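Local coordinates for cell division protein SepF (Methanobrevibacter smithii, PDB 7AL1) that probably anchors the division protein FtsZ to the cell membrane in this archaeon, the chain here being its C-terminal part, at residues N26-Q31 / N37-D42; D30-E35 / I84-K89. All blocks are in the same frame, centred on the assembly; numbering follows the deposited sequence. Where two conformers were deposited one is given.

Both contacts belong to the buried core where helix 22-33 lies on the sheet, and their centres are only about 5 Å apart. Contact 1 joins the helix to strand 39-42, its successor in the beta-alpha-beta unit; contact 2, whose segments 30-35 and 84-89 are 49 residues apart in sequence, carries the last turn across to strand 81-87, the next strand over. The two strands are themselves paired, with V39 O 2.8 Å from I86 N, and V39 CG2 meets V32 CG2 at 3.7 Å, so the two apolar patches run together. Chemistry follows position: contact 1 includes the turn into the strand and adds amide and backbone hydrogen bonds to its packing, whereas contact 2 is wholly apolar between side chains.

Contact 1 (N26-Q31 / N37-D42); sequences NYVVDQ and NPVILD
With chi1 at -74° in both Q31 and N37, each CG sits beside its own backbone N, and the Q31 chain then bends at chi2 to carry its amide over to that of N37. There N37 ND2 gives a nearly straight hydrogen bond to Q31 OE1 (3.0 Å). The acceptor lies in the plane of the N37 amide, and the two amides are turned 33° apart. Alongside, N37 N donates to Q31 O at 2.9 Å, so backbone and side chain both tie the helix, near its C-terminal end, to the turn just before strand 39-42; two amide residues suit this spot because each can pair with the other. Beside this, branched apolar side chains pack between helix and strand, which run nearly antiparallel: V28 CG2 meets L41 CD1 at 3.7 Å, V28 CG1 faces V39 CG1, and V39 CG2 rests on Q31 CB. A leucine in place of Q31 would probably leave N37 ND2 without its acceptor and the asparagine amide freer to turn. For this beta-alpha-beta unit the implication is an apolar interface whose end at the turn is held by two hydrogen bonds, which satisfy Q31 O, Q31 OE1 and one N-H of the N37 side chain in a buried place.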
ATOM      1  N   ASN A  26      -4.407  -5.922 -17.593  1.00 19.16           N
ATOM      2  CA  ASN A  26      -4.998  -7.244 -17.498  1.00 19.94           C
ATOM      3  C   ASN A  26      -4.154  -8.139 -16.621  1.00 20.55           C
ATOM      4  O   ASN A  26      -4.692  -9.019 -15.963  1.00 18.06           O
ATOM      5  CB  ASN A  26      -5.238  -7.779 -18.896  1.00 26.05           C
ATOM      6  CG  ASN A  26      -6.439  -7.113 -19.545  1.00 23.92           C
ATOM      7  OD1 ASN A  26      -7.390  -6.735 -18.848  1.00 26.48           O
ATOM      8  ND2 ASN A  26      -6.403  -6.937 -20.849  1.00 32.88           N
ATOM      9  N   TYR A  27      -2.851  -7.885 -16.541  1.00 18.27           N
ATOM     10  CA  TYR A  27      -2.036  -8.603 -15.581  1.00 16.96           C
ATOM     11  C   TYR A  27      -2.416  -8.248 -14.152  1.00 15.65           C
ATOM     12  O   TYR A  27      -2.445  -9.125 -13.290  1.00 16.98           O
ATOM     13  CB  TYR A  27      -0.564  -8.296 -15.839  1.00 20.60           C
ATOM     14  CG  TYR A  27       0.382  -8.970 -14.875  1.00 20.42           C
ATOM     15  CD1 TYR A  27       0.653 -10.332 -14.958  1.00 23.06           C
ATOM     16  CD2 TYR A  27       0.976  -8.261 -13.854  1.00 21.13           C
ATOM     17  CE1 TYR A  27       1.529 -10.935 -14.060  1.00 26.28           C
ATOM     18  CE2 TYR A  27       1.849  -8.858 -12.963  1.00 26.91           C
ATOM     19  CZ  TYR A  27       2.097 -10.187 -13.062  1.00 27.76           C
ATOM     20  OH  TYR A  27       2.966 -10.748 -12.153  1.00 33.18           O
ATOM     21  N   VAL A  28      -2.642  -6.961 -13.872  1.00 17.60           N
ATOM     22  CA  VAL A  28      -3.116  -6.540 -12.552  1.00 17.05           C
ATOM     23  C   VAL A  28      -4.373  -7.307 -12.187  1.00 18.16           C
ATOM     24  O   VAL A  28      -4.510  -7.828 -11.078  1.00 18.89           O
ATOM     25  CB  VAL A  28      -3.366  -5.021 -12.531  1.00 18.56           C
ATOM     26  CG1 VAL A  28      -4.153  -4.602 -11.318  1.00 20.72           C
ATOM     27  CG2 VAL A  28      -2.078  -4.267 -12.606  1.00 19.62           C
ATOM     28  N   VAL A  29      -5.325  -7.364 -13.122  1.00 18.21           N
ATOM     29  CA  VAL A  29      -6.586  -8.062 -12.859  1.00 19.84           C
ATOM     30  C   VAL A  29      -6.311  -9.507 -12.505  1.00 20.46           C
ATOM     31  O   VAL A  29      -6.875 -10.064 -11.548  1.00 20.37           O
ATOM     32  CB  VAL A  29      -7.506  -7.965 -14.087  1.00 19.14           C
ATOM     33  CG1 VAL A  29      -8.765  -8.806 -13.924  1.00 22.17           C
ATOM     34  CG2 VAL A  29      -7.879  -6.516 -14.333  1.00 21.83           C
ATOM     35  N   ASP A  30      -5.450 -10.155 -13.281  1.00 18.58           N
ATOM     36  CA  ASP A  30      -5.170 -11.561 -13.024  1.00 19.80           C
ATOM     37  C   ASP A  30      -4.530 -11.768 -11.650  1.00 17.68           C
ATOM     38  O   ASP A  30      -4.819 -12.752 -10.967  1.00 17.24           O
ATOM     39  CB  ASP A  30      -4.289 -12.136 -14.133  1.00 17.52           C
ATOM     40  CG  ASP A  30      -5.005 -12.262 -15.461  1.00 22.20           C
ATOM     41  OD1 ASP A  30      -6.221 -12.056 -15.488  1.00 23.12           O
ATOM     42  OD2 ASP A  30      -4.316 -12.548 -16.452  1.00 25.13           O
ATOM     43  N   GLN A  31      -3.676 -10.834 -11.223  1.00 16.43           N
ATOM     44  CA  GLN A  31      -3.045 -10.958  -9.906  1.00 15.72           C
ATOM     45  C   GLN A  31      -4.085 -10.914  -8.799  1.00 18.86           C
ATOM     46  O   GLN A  31      -4.029 -11.694  -7.843  1.00 18.94           O
ATOM     47  CB  GLN A  31      -2.002  -9.866  -9.719  1.00 17.93           C
ATOM     48  CG  GLN A  31      -0.747 -10.131 -10.522  1.00 18.85           C
ATOM     49  CD  GLN A  31      -0.035 -11.368 -10.000  1.00 25.62           C
ATOM     50  OE1 GLN A  31       0.243 -11.479  -8.804  1.00 28.25           O
ATOM     51  NE2 GLN A  31       0.221 -12.317 -10.884  1.00 30.26           N
ATOM     52  N   ASN A  37      -3.712 -11.843  -4.922  1.00 19.55           N
ATOM     53  CA  ASN A  37      -2.666 -10.985  -4.384  1.00 18.88           C
ATOM     54  C   ASN A  37      -3.138  -9.538  -4.373  1.00 16.62           C
ATOM     55  O   ASN A  37      -3.647  -9.063  -5.400  1.00 18.52           O
ATOM     56  CB  ASN A  37      -1.419 -11.068  -5.247  1.00 19.67           C
ATOM     57  CG  ASN A  37      -0.673 -12.349  -5.080  1.00 22.57           C
ATOM     58  OD1 ASN A  37      -0.755 -12.978  -4.021  1.00 23.39           O
ATOM     59  ND2 ASN A  37       0.074 -12.738  -6.101  1.00 23.29           N
ATOM     60  N   PRO A  38      -3.027  -8.812  -3.272  1.00 15.70           N
ATOM     61  CA  PRO A  38      -3.230  -7.365  -3.327  1.00 14.73           C
ATOM     62  C   PRO A  38      -2.250  -6.731  -4.297  1.00 17.16           C
ATOM     63  O   PRO A  38      -1.128  -7.216  -4.496  1.00 15.86           O
ATOM     64  CB  PRO A  38      -2.939  -6.919  -1.889  1.00 17.09           C
ATOM     65  CG  PRO A  38      -3.075  -8.151  -1.057  1.00 18.49           C
ATOM     66  CD  PRO A  38      -2.627  -9.283  -1.933  1.00 16.25           C
ATOM     67  N   VAL A  39      -2.670  -5.621  -4.892  1.00 17.11           N
ATOM     68  CA  VAL A  39      -1.836  -4.873  -5.821  1.00 16.34           C
ATOM     69  C   VAL A  39      -1.828  -3.421  -5.397  1.00 16.01           C
ATOM     70  O   VAL A  39      -2.888  -2.808  -5.213  1.00 16.96           O
ATOM     71  CB  VAL A  39      -2.320  -5.008  -7.281  1.00 17.40           C
ATOM     72  CG1 VAL A  39      -1.464  -4.139  -8.212  1.00 18.87           C
ATOM     73  CG2 VAL A  39      -2.297  -6.457  -7.720  1.00 18.60           C
ATOM     74  N   ILE A  40      -0.646  -2.869  -5.201  1.00 16.50           N
ATOM     75  CA  ILE A  40      -0.477  -1.420  -5.069  1.00 16.06           C
ATOM     76  C   ILE A  40      -0.194  -0.899  -6.470  1.00 15.45           C
ATOM     77  O   ILE A  40       0.866  -1.169  -7.043  1.00 16.29           O
ATOM     78  CB  ILE A  40       0.613  -1.037  -4.064  1.00 17.83           C
ATOM     79  CG1 ILE A  40       0.223  -1.537  -2.659  1.00 20.05           C
ATOM     80  CG2 ILE A  40       0.792   0.467  -4.091  1.00 19.55           C
ATOM     81  CD1 ILE A  40       1.335  -1.442  -1.622  1.00 25.09           C
ATOM     82  N   LEU A  41      -1.182  -0.233  -7.052  1.00 16.95           N
ATOM     83  CA  LEU A  41      -1.221   0.132  -8.450  1.00 17.55           C
ATOM     84  C   LEU A  41      -0.881   1.611  -8.561  1.00 16.82           C
ATOM     85  O   LEU A  41      -1.497   2.437  -7.878  1.00 17.74           O
ATOM     86  CB  LEU A  41      -2.682  -0.086  -8.903  1.00 20.73           C
ATOM     87  CG  LEU A  41      -3.049   0.102 -10.350  1.00 20.04           C
ATOM     88  CD1 LEU A  41      -2.267  -0.822 -11.198  1.00 26.11           C
ATOM     89  CD2 LEU A  41      -4.528  -0.182 -10.523  1.00 26.72           C
ATOM     90  N   ASP A  42       0.061   1.963  -9.442  1.00 15.78           N
ATOM     91  CA  ASP A  42       0.399   3.351  -9.727  1.00 15.96           C
ATOM     92  C   ASP A  42      -0.118   3.667 -11.136  1.00 16.64           C
ATOM     93  O   ASP A  42       0.445   3.186 -12.119  1.00 17.25           O
ATOM     94  CB  ASP A  42       1.905   3.608  -9.645  1.00 17.82           C
ATOM     95  CG  ASP A  42       2.270   5.025  -9.960  1.00 20.94           C
ATOM     96  OD1 ASP A  42       1.393   5.858 -10.208  1.00 19.50           O
ATOM     97  OD2 ASP A  42       3.507   5.333  -9.976  1.00 24.72           O
TER

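Contact 2 (D30-E35 / I84-K89); sequences DQVLEE and IIIAPK
V32, on the last turn of helix 22-33, points at I86 and P88 across an alpha/beta sandwich in which the helix packs on a mixed sheet. Its CB is directed toward the sheet and divides into two methyls that do different work. V32 CG1, anti to the backbone N (chi1 179°), reaches between the two partners and lies 3.9 Å from I86 CG2; it also meets P88 CB. CG2, on the other branch, comes closer to the same isoleucine methyl, with V32 CG2 and I86 CG2 at 3.7 Å. In the conformer given, one methyl of I86 thus touches both tips of the valine, and the two side chains cross at about a right angle. A beta-branched residue suits each position: valine is short enough to sit between helix and strand, while isoleucine offers CG2 to the helix near its own backbone and still has a longer branch. Helix 51-68 extends the same core, for M64 touches both V32 and I86, and I61 also packs on I86. Strand 39-42, beside 81-87 in the sheet, adds V39, which also touches V32.

Where strand 81-87 ends, P88 continues the apolar surface. Lacking an N-H, a proline has no backbone donor to offer at this point, and its ring turns carbon toward the helix. It also packs on P38 in the turn that leads into strand 39-42. The same ring carbon that meets the valine methyl also meets the helix backbone: P88 CB stands 3.6 Å from V32 O.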
ATOM      1  N   ASP A  30      -5.450 -10.155 -13.281  1.00 18.58           N
ATOM      2  CA  ASP A  30      -5.170 -11.561 -13.024  1.00 19.80           C
ATOM      3  C   ASP A  30      -4.530 -11.768 -11.650  1.00 17.68           C
ATOM      4  O   ASP A  30      -4.819 -12.752 -10.967  1.00 17.24           O
ATOM      5  CB  ASP A  30      -4.289 -12.136 -14.133  1.00 17.52           C
ATOM      6  CG  ASP A  30      -5.005 -12.262 -15.461  1.00 22.20           C
ATOM      7  OD1 ASP A  30      -6.221 -12.056 -15.488  1.00 23.12           O
ATOM      8  OD2 ASP A  30      -4.316 -12.548 -16.452  1.00 25.13           O
ATOM      9  N   GLN A  31      -3.676 -10.834 -11.223  1.00 16.43           N
ATOM     10  CA  GLN A  31      -3.045 -10.958  -9.906  1.00 15.72           C
ATOM     11  C   GLN A  31      -4.085 -10.914  -8.799  1.00 18.86           C
ATOM     12  O   GLN A  31      -4.029 -11.694  -7.843  1.00 18.94           O
ATOM     13  CB  GLN A  31      -2.002  -9.866  -9.719  1.00 17.93           C
ATOM     14  CG  GLN A  31      -0.747 -10.131 -10.522  1.00 18.85           C
ATOM     15  CD  GLN A  31      -0.035 -11.368 -10.000  1.00 25.62           C
ATOM     16  OE1 GLN A  31       0.243 -11.479  -8.804  1.00 28.25           O
ATOM     17  NE2 GLN A  31       0.221 -12.317 -10.884  1.00 30.26           N
ATOM     18  N   VAL A  32      -5.028  -9.984  -8.892  1.00 17.76           N
ATOM     19  CA  VAL A  32      -6.056  -9.860  -7.863  1.00 18.37           C
ATOM     20  C   VAL A  32      -7.009 -11.040  -7.919  1.00 21.41           C
ATOM     21  O   VAL A  32      -7.307 -11.651  -6.886  1.00 21.56           O
ATOM     22  CB  VAL A  32      -6.806  -8.530  -8.023  1.00 18.48           C
ATOM     23  CG1 VAL A  32      -7.897  -8.400  -6.970  1.00 20.24           C
ATOM     24  CG2 VAL A  32      -5.858  -7.358  -7.908  1.00 18.82           C
ATOM     25  N   LEU A  33      -7.497 -11.376  -9.125  1.00 18.49           N
ATOM     26  CA  LEU A  33      -8.609 -12.329  -9.254  1.00 20.33           C
ATOM     27  C   LEU A  33      -8.139 -13.773  -9.280  1.00 20.71           C
ATOM     28  O   LEU A  33      -8.821 -14.654  -8.747  1.00 22.36           O
ATOM     29  CB  LEU A  33      -9.389 -12.032 -10.542  1.00 19.56           C
ATOM     30  CG  LEU A  33      -9.988 -10.641 -10.557  1.00 19.23           C
ATOM     31  CD1 LEU A  33     -10.949 -10.577 -11.740  1.00 23.30           C
ATOM     32  CD2 LEU A  33     -10.717 -10.314  -9.276  1.00 23.81           C
ATOM     33  N   GLU A  34      -7.047 -14.061  -9.982  1.00 20.18           N
ATOM     34  CA  GLU A  34      -6.580 -15.439 -10.102  1.00 18.28           C
ATOM     35  C   GLU A  34      -5.580 -15.817  -9.025  1.00 20.10           C
ATOM     36  O   GLU A  34      -5.601 -16.942  -8.532  1.00 22.70           O
ATOM     37  CB  GLU A  34      -5.966 -15.661 -11.477  1.00 18.39           C
ATOM     38  CG  GLU A  34      -6.943 -15.411 -12.575  1.00 18.86           C
ATOM     39  CD  GLU A  34      -6.390 -15.601 -13.949  1.00 23.05           C
ATOM     40  OE1 GLU A  34      -5.149 -15.697 -14.114  1.00 22.70           O
ATOM     41  OE2 GLU A  34      -7.197 -15.710 -14.893  1.00 21.70           O
ATOM     42  N   GLU A  35      -4.708 -14.902  -8.646  1.00 21.13           N
ATOM     43  CA  GLU A  35      -3.706 -15.200  -7.626  1.00 20.80           C
ATOM     44  C   GLU A  35      -4.106 -14.738  -6.232  1.00 21.26           C
ATOM     45  O   GLU A  35      -3.424 -15.103  -5.264  1.00 22.99           O
ATOM     46  CB  GLU A  35      -2.354 -14.582  -8.002  1.00 22.03           C
ATOM     47  CG  GLU A  35      -1.845 -14.951  -9.392  1.00 23.12           C
ATOM     48  CD  GLU A  35      -1.720 -16.447  -9.602  1.00 29.59           C
ATOM     49  OE1 GLU A  35      -1.210 -17.138  -8.696  1.00 31.75           O
ATOM     50  OE2 GLU A  35      -2.155 -16.938 -10.671  1.00 33.66           O
ATOM     51  N   ILE A  84      -3.193   3.444  -5.784  1.00 16.41           N
ATOM     52  CA  ILE A  84      -4.405   2.781  -5.296  1.00 16.53           C
ATOM     53  C   ILE A  84      -4.032   1.388  -4.823  1.00 17.56           C
ATOM     54  O   ILE A  84      -3.189   0.734  -5.440  1.00 20.99           O
ATOM     55  CB  ILE A  84      -5.439   2.670  -6.432  1.00 19.35           C
ATOM     56  CG1 ILE A  84      -5.759   4.048  -6.996  1.00 21.46           C
ATOM     57  CG2 ILE A  84      -6.733   1.961  -6.031  1.00 22.72           C
ATOM     58  CD1 ILE A  84      -6.222   4.011  -8.443  1.00 41.39           C
ATOM     59  N   ILE A  85      -4.584   0.934  -3.708  1.00 16.53           N
ATOM     60  CA  ILE A  85      -4.454  -0.465  -3.334  1.00 16.38           C
ATOM     61  C   ILE A  85      -5.716  -1.224  -3.677  1.00 16.30           C
ATOM     62  O   ILE A  85      -6.822  -0.804  -3.311  1.00 17.28           O
ATOM     63  CB  ILE A  85      -4.056  -0.681  -1.862  1.00 17.77           C
ATOM     64  CG1 ILE A  85      -3.817  -2.190  -1.642  1.00 19.57           C
ATOM     65  CG2 ILE A  85      -5.055  -0.101  -0.910  1.00 20.15           C
ATOM     66  CD1 ILE A  85      -3.012  -2.530  -0.432  1.00 24.11           C
ATOM     67  N   ILE A  86      -5.567  -2.312  -4.411  0.62 17.02           N
ATOM     68  CA  ILE A  86      -6.662  -3.219  -4.713  0.62 14.71           C
ATOM     69  C   ILE A  86      -6.457  -4.481  -3.894  0.62 16.66           C
ATOM     70  O   ILE A  86      -5.453  -5.177  -4.057  0.62 17.14           O
ATOM     71  CB  ILE A  86      -6.715  -3.560  -6.211  0.62 17.27           C
ATOM     72  CG1 ILE A  86      -6.869  -2.290  -7.037  0.62 16.52           C
ATOM     73  CG2 ILE A  86      -7.844  -4.557  -6.487  0.62 17.10           C
ATOM     74  CD1 ILE A  86      -6.554  -2.503  -8.479  0.62 19.63           C
ATOM     75  N   ALA A  87      -7.421  -4.811  -3.047  1.00 17.67           N
ATOM     76  CA  ALA A  87      -7.321  -5.970  -2.187  1.00 18.44           C
ATOM     77  C   ALA A  87      -8.329  -7.009  -2.629  1.00 18.59           C
ATOM     78  O   ALA A  87      -9.510  -6.689  -2.782  1.00 19.35           O
ATOM     79  CB  ALA A  87      -7.605  -5.569  -0.742  1.00 19.48           C
ATOM     80  N   PRO A  88      -7.909  -8.244  -2.848  1.00 18.10           N
ATOM     81  CA  PRO A  88      -8.856  -9.294  -3.217  1.00 18.53           C
ATOM     82  C   PRO A  88      -9.755  -9.657  -2.050  1.00 19.00           C
ATOM     83  O   PRO A  88      -9.397  -9.490  -0.886  1.00 22.02           O
ATOM     84  CB  PRO A  88      -7.943 -10.474  -3.556  1.00 21.17           C
ATOM     85  CG  PRO A  88      -6.761 -10.285  -2.621  1.00 21.28           C
ATOM     86  CD  PRO A  88      -6.547  -8.779  -2.636  1.00 20.71           C
ATOM     87  N   LYS A  89     -10.932 -10.176  -2.369  1.00 21.08           N
ATOM     88  CA  LYS A  89     -11.738 -10.776  -1.316  1.00 24.71           C
ATOM     89  C   LYS A  89     -10.888 -11.795  -0.563  1.00 25.31           C
ATOM     90  O   LYS A  89     -10.209 -12.618  -1.176  1.00 24.20           O
ATOM     91  CB  LYS A  89     -12.954 -11.454  -1.934  1.00 33.40           C
ATOM     92  CG  LYS A  89     -14.096 -11.640  -0.944  1.00 48.88           C
ATOM     93  CD  LYS A  89     -15.339 -12.209  -1.610  1.00 59.90           C
ATOM     94  CE  LYS A  89     -16.499 -12.304  -0.628  1.00 62.72           C
ATOM     95  NZ  LYS A  89     -17.754 -12.719  -1.317  1.00 59.83           N
TER